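Local coordinates for protein Sso-CP2 metallo-carboxypetidase (Sulfolobus solfataricus, PDB 4MMO) that probably cleaves peptides as a zinc-dependent carboxypeptidase of the M20 family, at residues Gly223-Ile227 against Glu228-Asp232; Ile272-Leu276 against Leu277-Thr281; Leu325-His328 against Leu329-Ala332; Met383-Phe386 against Val387-Gly391. All coordinates share one frame; numbering follows the deposited sequence.

All four contacts are local and follow one another along the chain in numerical order. Contacts 1, 2 and 3 belong to the M20 dimerisation region. Contact 1, in the loop between helices 207-218 and 239-247, touches both others: Pro280 of contact 2 packs on Phe230 and Tyr231, and Leu325 of contact 3 meets Ile227. Contacts 2 and 3 end helices 269-278 and 318-331, their centres about 26 Å apart. Together the three join this loop and both helices to the antiparallel sheet, and contact 2 also meets the second subunit. Contact 4, on helix 383-389, lies about 23 Å from contact 2, centre to centre, with Phe386 about 9 Å, side chain to side chain, from the zinc ligand Glu163.

Contact 1: residues Gly223-Ile227 against Glu228-Asp232; sequences GRVLI and EGFYD
Tyr231 OH accepts the backbone N-H of Val225 at 2.9 Å from its N, in an almost straight bond (174°), and thereby closes a small loop of chain upon itself. Val225 N lies at the edge of the phenol ring, in its plane. Over one face of that ring lies the Arg224 guanidinium, stacked with the planes only 19° apart and in cation-pi contact, CZ standing 4.0 Å from the ring centroid. A bend at chi3 (-106°) of the arginine folds its end back over the tyrosine. The opposite face of Tyr231 is met by the edge of Phe230, at CD2. Phe230 in turn offers a face to Val225, whose CG1 makes a CH-pi contact 3.8 Å from the ring centroid. Where the chain reverses, a type II beta turn runs from Ile227 to Phe230, with Phe230 N bonded to Ile227 O at 3.1 Å; Gly229 takes the positive phi that this turn requires. The loop follows helix 207-218 and lies against helix 318-331 through Ile227 on Leu324 and Leu325, while Ile227 and Phe230 both pack on Phe310 of strand 299-312.

Contact 2: residues Ile272-Leu276 against Leu277-Thr281; sequences IAEAL and LTYPT
The C-terminal end of helix 269-278 is covered by an aromatic side chain: Tyr279, the first residue to leave the helical conformation, folds its ring back over the last turn. Ala275 CA sits over the centre of one ring face, 3.5 Å from the centroid in a CH-pi contact, and the methyl CB of Ala275 meets CE2 of the same ring at 3.5 Å. The first torsion of Tyr279 (-65°) sets CG beside its backbone N, which brings the ring back alongside the preceding turn. Its backbone N still bonds to Ala275 O at 3.2 Å, approaching from above the carbonyl plane. One residue earlier, Thr278 N reaches Glu274 O at 2.7 Å, nearly in line with the carbonyl but with a bent N-H (134°). The extended Glu274 side chain runs by the far end of the ring, its carboxylate turned 80° to the ring plane and OE2 3.9 Å from Tyr279 OH. Lys180 NZ bonds to the carbonyl oxygens of both Leu276 and Tyr279. Ala273 and Thr278 pack on Ile245 of helix 239-247, Thr281 pairs through its backbone with Arg311 of strand 299-312, and Leu203 of the second subunit covers Ile272 and Ala275.

Contact 3: residues Leu325-His328 against Leu329-Ala332; sequences LKKH and LQKA. With SO4 (sulfate ion), chain F.
Leu325 and Leu329, one turn apart, form the buried ridge of the amphipathic helix 318-331, whereas the lysines and Gln330 occupy its more open side. On the packed side, Leu325 CG approaches Leu329 CD1 to 4.0 Å. The two branches cross at a slant, with CG of Leu325 anti to its own N (chi1 172°) and that of Leu329 beside its N (-68°). Both leucines also reach the sheet, Leu325 at Val185 and Leu329 at Leu187 of strand 178-190, and helix 207-218 flanks them through Leu218 and Ile214. His328 borders this face and turns its NE2 to Thr217 OG1, a hydrogen bond to helix 207-218. Beneath the side chains runs the backbone ladder, with Leu329 N 2.9 Å from Leu325 O in the carbonyl plane. The last rung is Ala332 N to His328 O at 3.0 Å, while the Lys331 N to Lys327 O bond beside it is weak. The outer side is looser: the extended Gln330 chain lies back along the preceding turn, NE2 3.6 Å from Lys326 O, and Lys327 pairs with Glu323. Bent at chi3, Lys326 places NZ 2.7 Å from O2 of a sulfate ion that probably came from the crystallisation liquor.

Contact 4: residues Met383-Phe386 against Val387-Gly391; sequences MGLF and VYKLG
Backbone hydrogen bonds of Met383-Phe386 to Val387-Leu390 change pitch along this short helix. Two ordinary helical rungs come first, Val387 N to Met383 O at 3.1 Å and Tyr388 N to Gly384 O at 2.9 Å. The helix then widens into a pi-type turn, where Leu385 O is gripped by two N-H groups. Lys389 N, 2.9 Å away, comes from above the carbonyl plane with a bent N-H (136°), and Leu390 N, at 3.1 Å, lies close to the line of the C=O bond. Gly391 then leaves the helix with positive phi.

Among the apolar contacts, Phe386 and Leu390 lie side by side and point the same way, the ring atom CD1 of Phe386 meeting CD1 of Leu390 at 3.7 Å. Met383 CG and Val387 CG2 meet at 4.1 Å on another side of the helix. There the valine torsion (chi1 176°) places CG2 beside its backbone N, facing back toward Met383.

Mixed contacts involve the larger polar residues. Tyr388 CD2 comes within 3.3 Å of Gly384 O, and the Tyr388 hydroxyl bonds to Pro346 O. Lys389 bends at chi2, its CG touching Leu385 CD2 before the end leads away from Met383-Phe386.

The Phe386 side chain lies about 9 Å from that of Glu163, a zinc ligand, which puts the helix near the metal site without contributing to it. Leu385 and Leu390 face Ile148 of helix 144-149, Phe386 meets Tyr69 of strand 65-71, and Met383 and Val387 both pack on Val347 of strand 337-348 and on Ala395 of strand 395-396.

Contact 1: residues Gly223-Ile227 against Glu228-Asp232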
loop_
_atom_site.group_PDB
_atom_site.type_symbol
_atom_site.label_atom_id
_atom_site.label_comp_id
_atom_site.label_asym_id
_atom_site.label_seq_id
_atom_site.Cartn_x
_atom_site.Cartn_y
_atom_site.Cartn_z
ATOM N N GLY A 223 1.937 14.986 14.424
ATOM C CA GLY A 223 2.902 13.899 14.451
ATOM C C GLY A 223 3.344 13.498 15.849
ATOM O O GLY A 223 4.099 12.538 16.011
ATOM N N ARG A 224 2.891 14.230 16.862
ATOM C CA ARG A 224 3.175 13.856 18.242
ATOM C C ARG A 224 2.559 12.490 18.527
ATOM O O ARG A 224 1.410 12.233 18.170
ATOM C CB ARG A 224 2.630 14.904 19.209
ATOM C CG ARG A 224 2.489 14.417 20.642
ATOM C CD ARG A 224 2.392 15.576 21.618
ATOM N NE ARG A 224 3.632 15.746 22.376
ATOM C CZ ARG A 224 3.878 15.196 23.564
ATOM N NH1 ARG A 224 2.970 14.432 24.162
ATOM N NH2 ARG A 224 5.043 15.415 24.162
ATOM N N VAL A 225 3.333 11.614 19.164
ATOM C CA VAL A 225 2.911 10.235 19.402
ATOM C C VAL A 225 1.961 10.166 20.591
ATOM O O VAL A 225 2.245 10.706 21.656
ATOM C CB VAL A 225 4.129 9.322 19.647
ATOM C CG1 VAL A 225 3.694 7.886 19.900
ATOM C CG2 VAL A 225 5.084 9.391 18.459
ATOM N N LEU A 226 0.831 9.492 20.399
ATOM C CA LEU A 226 -0.228 9.456 21.404
ATOM C C LEU A 226 -0.195 8.185 22.258
ATOM O O LEU A 226 -1.029 8.010 23.147
ATOM C CB LEU A 226 -1.599 9.583 20.726
ATOM C CG LEU A 226 -1.859 10.863 19.924
ATOM C CD1 LEU A 226 -3.259 10.842 19.335
ATOM C CD2 LEU A 226 -1.667 12.104 20.782
ATOM N N ILE A 227 0.757 7.298 21.986
ATOM C CA ILE A 227 0.934 6.105 22.806
ATOM C C ILE A 227 1.255 6.521 24.236
ATOM O O ILE A 227 2.209 7.261 24.477
ATOM C CB ILE A 227 2.057 5.200 22.262
ATOM C CG1 ILE A 227 1.711 4.724 20.851
ATOM C CG2 ILE A 227 2.271 3.991 23.178
ATOM C CD1 ILE A 227 2.853 4.024 20.137
ATOM N N GLU A 228 0.447 6.051 25.179
ATOM C CA GLU A 228 0.617 6.410 26.583
ATOM C C GLU A 228 1.981 5.962 27.099
ATOM O O GLU A 228 2.351 4.797 26.964
ATOM C CB GLU A 228 -0.497 5.788 27.429
ATOM C CG GLU A 228 -0.458 6.182 28.902
ATOM C CD GLU A 228 -1.558 5.523 29.715
ATOM O OE1 GLU A 228 -2.611 5.183 29.135
ATOM O OE2 GLU A 228 -1.368 5.337 30.936
ATOM N N GLY A 229 2.725 6.902 27.675
ATOM C CA GLY A 229 4.024 6.619 28.263
ATOM C C GLY A 229 5.203 6.767 27.312
ATOM O O GLY A 229 6.352 6.615 27.721
ATOM N N PHE A 230 4.925 7.072 26.048
ATOM C CA PHE A 230 5.961 7.116 25.016
ATOM C C PHE A 230 7.082 8.113 25.332
ATOM O O PHE A 230 8.257 7.817 25.118
ATOM C CB PHE A 230 5.322 7.454 23.670
ATOM C CG PHE A 230 6.270 7.393 22.511
ATOM C CD1 PHE A 230 6.569 6.186 21.905
ATOM C CD2 PHE A 230 6.848 8.548 22.011
ATOM C CE1 PHE A 230 7.436 6.130 20.834
ATOM C CE2 PHE A 230 7.711 8.498 20.934
ATOM C CZ PHE A 230 8.007 7.288 20.347
ATOM N N TYR A 231 6.718 9.280 25.853
ATOM C CA TYR A 231 7.682 10.355 26.090
ATOM C C TYR A 231 8.265 10.359 27.504
ATOM O O TYR A 231 9.179 11.129 27.790
ATOM C CB TYR A 231 7.041 11.719 25.799
ATOM C CG TYR A 231 6.726 11.937 24.334
ATOM C CD1 TYR A 231 7.709 12.356 23.448
ATOM C CD2 TYR A 231 5.447 11.715 23.837
ATOM C CE1 TYR A 231 7.431 12.552 22.107
ATOM C CE2 TYR A 231 5.156 11.908 22.498
ATOM C CZ TYR A 231 6.150 12.324 21.637
ATOM O OH TYR A 231 5.865 12.513 20.305
ATOM N N ASP A 232 7.749 9.503 28.384
ATOM C CA ASP A 232 8.164 9.511 29.790
ATOM C C ASP A 232 9.666 9.280 29.969
ATOM O O ASP A 232 10.290 9.880 30.839
ATOM C CB ASP A 232 7.388 8.461 30.593
ATOM C CG ASP A 232 5.921 8.823 30.776
ATOM O OD1 ASP A 232 5.556 9.992 30.538
ATOM O OD2 ASP A 232 5.134 7.936 31.170
#

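Contact 2: residues Ile272-Leu276 against Leu277-Thr281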
loop_
_atom_site.group_PDB
_atom_site.type_symbol
_atom_site.label_atom_id
_atom_site.label_comp_id
_atom_site.label_asym_id
_atom_site.label_seq_id
_atom_site.Cartn_x
_atom_site.Cartn_y
_atom_site.Cartn_z
ATOM N N ILE A 272 14.621 23.049 12.403
ATOM C CA ILE A 272 14.813 21.852 11.595
ATOM C C ILE A 272 15.855 20.958 12.252
ATOM O O ILE A 272 15.669 19.745 12.348
ATOM C CB ILE A 272 15.252 22.217 10.161
ATOM C CG1 ILE A 272 14.082 22.852 9.407
ATOM C CG2 ILE A 272 15.745 20.988 9.400
ATOM C CD1 ILE A 272 14.476 23.543 8.120
ATOM N N ALA A 273 16.945 21.568 12.707
ATOM C CA ALA A 273 18.020 20.835 13.365
ATOM C C ALA A 273 17.498 20.140 14.612
ATOM O O ALA A 273 17.836 18.990 14.884
ATOM C CB ALA A 273 19.155 21.778 13.729
ATOM N N GLU A 274 16.667 20.846 15.366
ATOM C CA GLU A 274 16.101 20.300 16.588
ATOM C C GLU A 274 15.195 19.112 16.271
ATOM O O GLU A 274 15.369 18.030 16.823
ATOM C CB GLU A 274 15.318 21.380 17.332
ATOM C CG GLU A 274 14.855 20.970 18.719
ATOM C CD GLU A 274 14.083 22.070 19.421
ATOM O OE1 GLU A 274 14.297 23.256 19.088
ATOM O OE2 GLU A 274 13.259 21.749 20.303
ATOM N N ALA A 275 14.239 19.316 15.374
ATOM C CA ALA A 275 13.284 18.269 15.022
ATOM C C ALA A 275 13.988 17.022 14.494
ATOM O O ALA A 275 13.702 15.900 14.917
ATOM C CB ALA A 275 12.296 18.786 13.988
ATOM N N LEU A 276 14.917 17.236 13.572
ATOM C CA LEU A 276 15.626 16.150 12.914
ATOM C C LEU A 276 16.439 15.313 13.902
ATOM O O LEU A 276 16.428 14.083 13.837
ATOM C CB LEU A 276 16.550 16.731 11.841
ATOM C CG LEU A 276 17.258 15.753 10.906
ATOM C CD1 LEU A 276 16.261 14.869 10.168
ATOM C CD2 LEU A 276 18.116 16.528 9.923
ATOM N N LEU A 277 17.130 15.984 14.819
ATOM C CA LEU A 277 18.069 15.313 15.713
ATOM C C LEU A 277 17.485 14.918 17.077
ATOM O O LEU A 277 18.016 14.019 17.732
ATOM C CB LEU A 277 19.302 16.197 15.928
ATOM C CG LEU A 277 20.091 16.612 14.682
ATOM C CD1 LEU A 277 21.352 17.366 15.092
ATOM C CD2 LEU A 277 20.447 15.413 13.811
ATOM N N THR A 278 16.397 15.569 17.489
ATOM C CA THR A 278 15.900 15.458 18.869
ATOM C C THR A 278 14.528 14.781 19.012
ATOM O O THR A 278 14.217 14.244 20.075
ATOM C CB THR A 278 15.859 16.867 19.544
ATOM O OG1 THR A 278 17.184 17.411 19.582
ATOM C CG2 THR A 278 15.312 16.809 20.966
ATOM N N TYR A 279 13.710 14.794 17.963
ATOM C CA TYR A 279 12.346 14.266 18.073
ATOM C C TYR A 279 12.268 12.756 17.821
ATOM O O TYR A 279 12.760 12.267 16.800
ATOM C CB TYR A 279 11.400 14.959 17.088
ATOM C CG TYR A 279 11.166 16.437 17.324
ATOM C CD1 TYR A 279 11.768 17.107 18.381
ATOM C CD2 TYR A 279 10.331 17.159 16.482
ATOM C CE1 TYR A 279 11.546 18.459 18.585
ATOM C CE2 TYR A 279 10.107 18.502 16.674
ATOM C CZ TYR A 279 10.715 19.150 17.727
ATOM O OH TYR A 279 10.486 20.493 17.916
ATOM N N PRO A 280 11.633 12.011 18.742
ATOM C CA PRO A 280 11.322 10.618 18.411
ATOM C C PRO A 280 10.154 10.571 17.425
ATOM O O PRO A 280 9.433 11.561 17.328
ATOM C CB PRO A 280 10.923 10.020 19.760
ATOM C CG PRO A 280 10.377 11.173 20.528
ATOM C CD PRO A 280 11.185 12.369 20.101
ATOM N N THR A 281 9.972 9.465 16.709
ATOM C CA THR A 281 8.929 9.394 15.686
ATOM C C THR A 281 8.076 8.140 15.774
ATOM O O THR A 281 8.463 7.146 16.385
ATOM C CB THR A 281 9.529 9.417 14.268
ATOM O OG1 THR A 281 10.260 8.205 14.033
ATOM C CG2 THR A 281 10.447 10.617 14.092
#

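Contact 3: residues Leu325-His328 against Leu329-Ala332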
loop_
_atom_site.group_PDB
_atom_site.type_symbol
_atom_site.label_atom_id
_atom_site.label_comp_id
_atom_site.label_asym_id
_atom_site.label_seq_id
_atom_site.Cartn_x
_atom_site.Cartn_y
_atom_site.Cartn_z
ATOM N N LEU A 325 3.314 0.200 23.038
ATOM C CA LEU A 325 2.543 0.117 21.811
ATOM C C LEU A 325 1.490 -0.971 21.933
ATOM O O LEU A 325 0.339 -0.779 21.550
ATOM C CB LEU A 325 3.454 -0.183 20.622
ATOM C CG LEU A 325 2.727 -0.491 19.310
ATOM C CD1 LEU A 325 1.893 0.706 18.870
ATOM C CD2 LEU A 325 3.714 -0.894 18.228
ATOM N N LYS A 326 1.887 -2.120 22.468
ATOM C CA LYS A 326 0.974 -3.249 22.558
ATOM C C LYS A 326 -0.176 -2.960 23.517
ATOM O O LYS A 326 -1.323 -3.257 23.206
ATOM C CB LYS A 326 1.726 -4.522 22.942
ATOM C CG LYS A 326 2.452 -5.145 21.756
ATOM C CD LYS A 326 3.597 -6.043 22.183
ATOM C CE LYS A 326 3.109 -7.391 22.667
ATOM N NZ LYS A 326 4.237 -8.256 23.112
ATOM N N LYS A 327 0.120 -2.362 24.665
ATOM C CA LYS A 327 -0.938 -1.964 25.589
ATOM C C LYS A 327 -1.908 -1.017 24.889
ATOM O O LYS A 327 -3.123 -1.129 25.041
ATOM C CB LYS A 327 -0.357 -1.303 26.838
ATOM C CG LYS A 327 0.061 -2.290 27.919
ATOM C CD LYS A 327 0.735 -1.588 29.089
ATOM C CE LYS A 327 1.049 -2.556 30.222
ATOM N NZ LYS A 327 2.164 -3.486 29.889
ATOM N N HIS A 328 -1.361 -0.097 24.104
ATOM C CA HIS A 328 -2.168 0.862 23.366
ATOM C C HIS A 328 -3.074 0.178 22.340
ATOM O O HIS A 328 -4.258 0.497 22.234
ATOM C CB HIS A 328 -1.261 1.871 22.664
ATOM C CG HIS A 328 -1.997 2.833 21.785
ATOM N ND1 HIS A 328 -2.446 4.056 22.234
ATOM C CD2 HIS A 328 -2.362 2.750 20.483
ATOM C CE1 HIS A 328 -3.057 4.685 21.246
ATOM N NE2 HIS A 328 -3.020 3.916 20.174
ATOM N N LEU A 329 -2.515 -0.758 21.582
ATOM C CA LEU A 329 -3.282 -1.472 20.568
ATOM C C LEU A 329 -4.427 -2.290 21.174
ATOM O O LEU A 329 -5.472 -2.453 20.545
ATOM C CB LEU A 329 -2.364 -2.371 19.739
ATOM C CG LEU A 329 -1.372 -1.634 18.832
ATOM C CD1 LEU A 329 -0.424 -2.622 18.172
ATOM C CD2 LEU A 329 -2.090 -0.807 17.769
ATOM N N GLN A 330 -4.233 -2.798 22.389
ATOM C CA GLN A 330 -5.300 -3.487 23.112
ATOM C C GLN A 330 -6.495 -2.556 23.284
ATOM O O GLN A 330 -7.620 -2.897 22.919
ATOM C CB GLN A 330 -4.820 -3.945 24.491
ATOM C CG GLN A 330 -3.754 -5.027 24.479
ATOM C CD GLN A 330 -3.070 -5.179 25.832
ATOM O OE1 GLN A 330 -3.641 -4.841 26.870
ATOM N NE2 GLN A 330 -1.838 -5.682 25.823
ATOM N N LYS A 331 -6.235 -1.378 23.843
ATOM C CA LYS A 331 -7.277 -0.385 24.091
ATOM C C LYS A 331 -7.972 0.051 22.803
ATOM O O LYS A 331 -9.170 0.329 22.799
ATOM C CB LYS A 331 -6.680 0.839 24.785
ATOM C CG LYS A 331 -6.226 0.579 26.208
ATOM C CD LYS A 331 -5.474 1.776 26.775
ATOM C CE LYS A 331 -5.032 1.533 28.209
ATOM N NZ LYS A 331 -4.252 0.270 28.347
ATOM N N ALA A 332 -7.216 0.108 21.712
ATOM C CA ALA A 332 -7.755 0.554 20.434
ATOM C C ALA A 332 -8.538 -0.559 19.745
ATOM O O ALA A 332 -9.036 -0.380 18.633
ATOM C CB ALA A 332 -6.635 1.053 19.535
HETATM S S SO4 F . 1.081 -9.947 23.506
HETATM O O1 SO4 F . 0.583 -9.532 22.196
HETATM O O2 SO4 F . 2.504 -10.258 23.400
HETATM O O3 SO4 F . 0.872 -8.862 24.467
HETATM O O4 SO4 F . 0.365 -11.139 23.953
#

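Contact 4: residues Met383-Phe386 against Val387-Gly391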
loop_
_atom_site.group_PDB
_atom_site.type_symbol
_atom_site.label_atom_id
_atom_site.label_comp_id
_atom_site.label_asym_id
_atom_site.label_seq_id
_atom_site.Cartn_x
_atom_site.Cartn_y
_atom_site.Cartn_z
ATOM N N MET A 383 25.332 1.323 17.393
ATOM C CA MET A 383 26.194 1.930 18.399
ATOM C C MET A 383 25.769 1.505 19.800
ATOM O O MET A 383 26.606 1.312 20.683
ATOM C CB MET A 383 26.123 3.450 18.275
ATOM C CG MET A 383 27.175 4.215 19.049
ATOM S SD MET A 383 27.230 5.933 18.495
ATOM C CE MET A 383 28.373 6.649 19.668
ATOM N N GLY A 384 24.462 1.348 19.988
ATOM C CA GLY A 384 23.901 0.961 21.272
ATOM C C GLY A 384 24.481 -0.318 21.841
ATOM O O GLY A 384 24.667 -0.431 23.049
ATOM N N LEU A 385 24.771 -1.283 20.976
ATOM C CA LEU A 385 25.330 -2.550 21.428
ATOM C C LEU A 385 26.710 -2.347 22.035
ATOM O O LEU A 385 27.035 -2.926 23.070
ATOM C CB LEU A 385 25.422 -3.542 20.266
ATOM C CG LEU A 385 24.105 -3.867 19.567
ATOM C CD1 LEU A 385 24.343 -4.909 18.487
ATOM C CD2 LEU A 385 23.050 -4.343 20.566
ATOM N N PHE A 386 27.521 -1.519 21.389
ATOM C CA PHE A 386 28.891 -1.318 21.828
ATOM C C PHE A 386 28.933 -0.513 23.123
ATOM O O PHE A 386 29.722 -0.802 24.020
ATOM C CB PHE A 386 29.702 -0.649 20.718
ATOM C CG PHE A 386 29.848 -1.503 19.492
ATOM C CD1 PHE A 386 30.806 -2.502 19.442
ATOM C CD2 PHE A 386 29.015 -1.326 18.403
ATOM C CE1 PHE A 386 30.939 -3.301 18.325
ATOM C CE2 PHE A 386 29.145 -2.121 17.276
ATOM C CZ PHE A 386 30.107 -3.111 17.238
ATOM N N VAL A 387 28.059 0.478 23.232
ATOM C CA VAL A 387 28.023 1.327 24.416
ATOM C C VAL A 387 27.393 0.613 25.612
ATOM O O VAL A 387 27.930 0.655 26.713
ATOM C CB VAL A 387 27.260 2.634 24.132
ATOM C CG1 VAL A 387 27.130 3.478 25.396
ATOM C CG2 VAL A 387 27.966 3.421 23.044
ATOM N N TYR A 388 26.259 -0.048 25.396
ATOM C CA TYR A 388 25.489 -0.610 26.504
ATOM C C TYR A 388 25.855 -2.052 26.832
ATOM O O TYR A 388 25.933 -2.419 28.005
ATOM C CB TYR A 388 23.991 -0.505 26.213
ATOM C CG TYR A 388 23.511 0.925 26.104
ATOM C CD1 TYR A 388 23.851 1.865 27.069
ATOM C CD2 TYR A 388 22.738 1.337 25.033
ATOM C CE1 TYR A 388 23.424 3.174 26.973
ATOM C CE2 TYR A 388 22.305 2.649 24.928
ATOM C CZ TYR A 388 22.652 3.561 25.899
ATOM O OH TYR A 388 22.225 4.864 25.798
ATOM N N LYS A 389 26.078 -2.871 25.811
ATOM C CA LYS A 389 26.356 -4.284 26.043
ATOM C C LYS A 389 27.844 -4.528 26.284
ATOM O O LYS A 389 28.209 -5.300 27.167
ATOM C CB LYS A 389 25.836 -5.140 24.888
ATOM C CG LYS A 389 24.412 -4.811 24.471
ATOM C CD LYS A 389 23.434 -4.952 25.632
ATOM C CE LYS A 389 22.003 -4.694 25.184
ATOM N NZ LYS A 389 21.005 -5.039 26.237
ATOM N N LEU A 390 28.699 -3.863 25.510
ATOM C CA LEU A 390 30.146 -3.973 25.702
ATOM C C LEU A 390 30.662 -2.945 26.704
ATOM O O LEU A 390 31.819 -3.004 27.122
ATOM C CB LEU A 390 30.891 -3.813 24.373
ATOM C CG LEU A 390 31.100 -5.061 23.514
ATOM C CD1 LEU A 390 31.863 -4.686 22.255
ATOM C CD2 LEU A 390 31.843 -6.156 24.267
ATOM N N GLY A 391 29.811 -1.997 27.075
ATOM C CA GLY A 391 30.164 -1.021 28.087
ATOM C C GLY A 391 31.251 -0.053 27.660
ATOM O O GLY A 391 32.001 0.438 28.502
#